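Local coordinates for staphylococcus aureus CymR (Staphylococcus aureus, PDB 3T8R), which is probably a thiol-based, oxidation-sensing transcriptional regulator of the Rrf2 family that binds DNA as a dimer and governs stress resistance and the oxidative response, at residues E97-P101 / A102-L106. Residues are numbered along the deposited sequence; the frame is centred on the assembly and turned at random.
Sequences ESEPP and AQKQL
Glu99 reaches from the loop alongside the first turn of the following helix, its OE1 facing the Gln103 side-chain amide while its OE2 lies near CG of Lys104. Its chain and that of Gln103 cross at about a right angle, with the carboxylate and amide planes 51° apart and Glu99 OE1 2.9 Å from Gln103 NE2. Gln103 stretches out with CG anti to the backbone N (chi1 -177°), which carries its amide past the Pro100 ring; Gln103 OE1 sits 3.9 Å from Pro100 CD. Both polar ends face the second subunit: Arg11 of the second subunit forms a salt bridge with Glu99 OE1, and Thr15 OG1 and Arg11 O of that subunit bond to the Gln103 amide. Trp107 NE1, from the same chain, also hydrogen-bonds Glu99 OE1.

Lys104 runs back along the loop, Lys104 CE passing 3.4 Å from Glu99 O before a bend at chi4 (-86°) turns its ammonium group toward Ile96 O, which it hydrogen-bonds. One water joins the two charges, giving a hydrogen to Glu99 OE2 (2.8 Å) and accepting one from Lys104 NZ (3.0 Å). Glu97 OE2, also bonded to Ser95 OG, adds a long salt bridge to Lys104 NZ at 4.0 Å. The two carboxylates, one distant and one bridged by water, probably help to hold the ammonium group beside the Ile96 carbonyl.

Pro100 O accepts Lys104 N at 3.1 Å and, weakly, Gln103 N, while Pro101 O takes Gln105 N. Pro100 at the N-cap and Pro101 at N1, where no backbone N-H is needed, form the N-terminus of the long helix 101-119, set against the partner subunit in the dimer of this winged helix-turn-helix regulator.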
loop_
_atom_site.group_PDB
_atom_site.type_symbol
_atom_site.label_atom_id
_atom_site.label_comp_id
_atom_site.label_asym_id
_atom_site.label_seq_id
_atom_site.Cartn_x
_atom_site.Cartn_y
_atom_site.Cartn_z
ATOM N N GLU A 97 -7.725 -15.426 -7.864
ATOM C CA GLU A 97 -8.943 -16.186 -7.613
ATOM C C GLU A 97 -8.820 -17.288 -6.553
ATOM O O GLU A 97 -9.812 -17.647 -5.916
ATOM C CB GLU A 97 -9.516 -16.732 -8.924
ATOM C CG GLU A 97 -10.440 -15.751 -9.634
ATOM C CD GLU A 97 -9.844 -14.356 -9.764
ATOM O OE1 GLU A 97 -9.131 -14.104 -10.763
ATOM O OE2 GLU A 97 -10.090 -13.510 -8.872
ATOM N N SER A 98 -7.616 -17.816 -6.348
ATOM C CA SER A 98 -7.429 -18.886 -5.370
ATOM C C SER A 98 -7.373 -18.395 -3.917
ATOM O O SER A 98 -7.565 -19.179 -2.991
ATOM C CB SER A 98 -6.190 -19.736 -5.705
ATOM O OG SER A 98 -5.032 -18.935 -5.901
ATOM N N GLU A 99 -7.119 -17.103 -3.720
ATOM C CA GLU A 99 -6.990 -16.557 -2.370
ATOM C C GLU A 99 -8.227 -16.799 -1.529
ATOM O O GLU A 99 -9.343 -16.519 -1.959
ATOM C CB GLU A 99 -6.685 -15.059 -2.396
ATOM C CG GLU A 99 -5.223 -14.743 -2.598
ATOM C CD GLU A 99 -4.920 -13.278 -2.405
ATOM O OE1 GLU A 99 -3.755 -12.957 -2.096
ATOM O OE2 GLU A 99 -5.845 -12.451 -2.563
ATOM N N PRO A 100 -8.032 -17.322 -0.313
ATOM C CA PRO A 100 -9.169 -17.532 0.583
ATOM C C PRO A 100 -9.854 -16.210 0.920
ATOM O O PRO A 100 -9.209 -15.156 0.927
ATOM C CB PRO A 100 -8.533 -18.160 1.829
ATOM C CG PRO A 100 -7.077 -17.866 1.732
ATOM C CD PRO A 100 -6.760 -17.780 0.269
ATOM N N PRO A 101 -11.164 -16.258 1.179
ATOM C CA PRO A 101 -11.947 -15.074 1.523
ATOM C C PRO A 101 -11.358 -14.250 2.675
ATOM O O PRO A 101 -11.399 -13.022 2.605
ATOM C CB PRO A 101 -13.306 -15.668 1.906
ATOM C CG PRO A 101 -13.420 -16.840 1.004
ATOM C CD PRO A 101 -12.026 -17.444 1.022
ATOM N N ALA A 102 -10.822 -14.889 3.710
ATOM C CA ALA A 102 -10.221 -14.122 4.794
ATOM C C ALA A 102 -9.046 -13.269 4.313
ATOM O O ALA A 102 -8.842 -12.150 4.790
ATOM C CB ALA A 102 -9.775 -15.052 5.935
ATOM N N GLN A 103 -8.255 -13.810 3.395
ATOM C CA GLN A 103 -7.099 -13.073 2.887
ATOM C C GLN A 103 -7.530 -11.918 1.990
ATOM O O GLN A 103 -6.969 -10.826 2.053
ATOM C CB GLN A 103 -6.151 -14.004 2.142
ATOM C CG GLN A 103 -4.882 -13.341 1.650
ATOM C CD GLN A 103 -3.823 -14.353 1.277
ATOM O OE1 GLN A 103 -3.879 -15.503 1.708
ATOM N NE2 GLN A 103 -2.838 -13.927 0.498
ATOM N N LYS A 104 -8.531 -12.161 1.152
ATOM C CA LYS A 104 -9.094 -11.071 0.357
ATOM C C LYS A 104 -9.588 -9.943 1.260
ATOM O O LYS A 104 -9.379 -8.771 0.962
ATOM C CB LYS A 104 -10.223 -11.563 -0.556
ATOM C CG LYS A 104 -9.749 -12.341 -1.774
ATOM C CD LYS A 104 -10.936 -12.845 -2.577
ATOM C CE LYS A 104 -10.517 -13.862 -3.636
ATOM N NZ LYS A 104 -10.092 -13.206 -4.906
ATOM N N GLN A 105 -10.244 -10.287 2.366
ATOM C CA GLN A 105 -10.745 -9.269 3.276
ATOM C C GLN A 105 -9.610 -8.534 3.984
ATOM O O GLN A 105 -9.694 -7.332 4.239
ATOM C CB GLN A 105 -11.739 -9.856 4.277
ATOM C CG GLN A 105 -12.302 -8.844 5.270
ATOM C CD GLN A 105 -12.980 -7.665 4.577
ATOM O OE1 GLN A 105 -13.320 -7.741 3.394
ATOM N NE2 GLN A 105 -13.176 -6.572 5.310
ATOM N N LEU A 106 -8.543 -9.260 4.296
ATOM C CA LEU A 106 -7.364 -8.632 4.884
ATOM C C LEU A 106 -6.835 -7.506 3.994
ATOM O O LEU A 106 -6.553 -6.409 4.473
ATOM C CB LEU A 106 -6.264 -9.670 5.111
ATOM C CG LEU A 106 -4.962 -9.107 5.685
ATOM C CD1 LEU A 106 -5.205 -8.460 7.033
ATOM C CD2 LEU A 106 -3.931 -10.230 5.794
HETATM O O HOH W 1 -7.607 -11.635 -4.645
#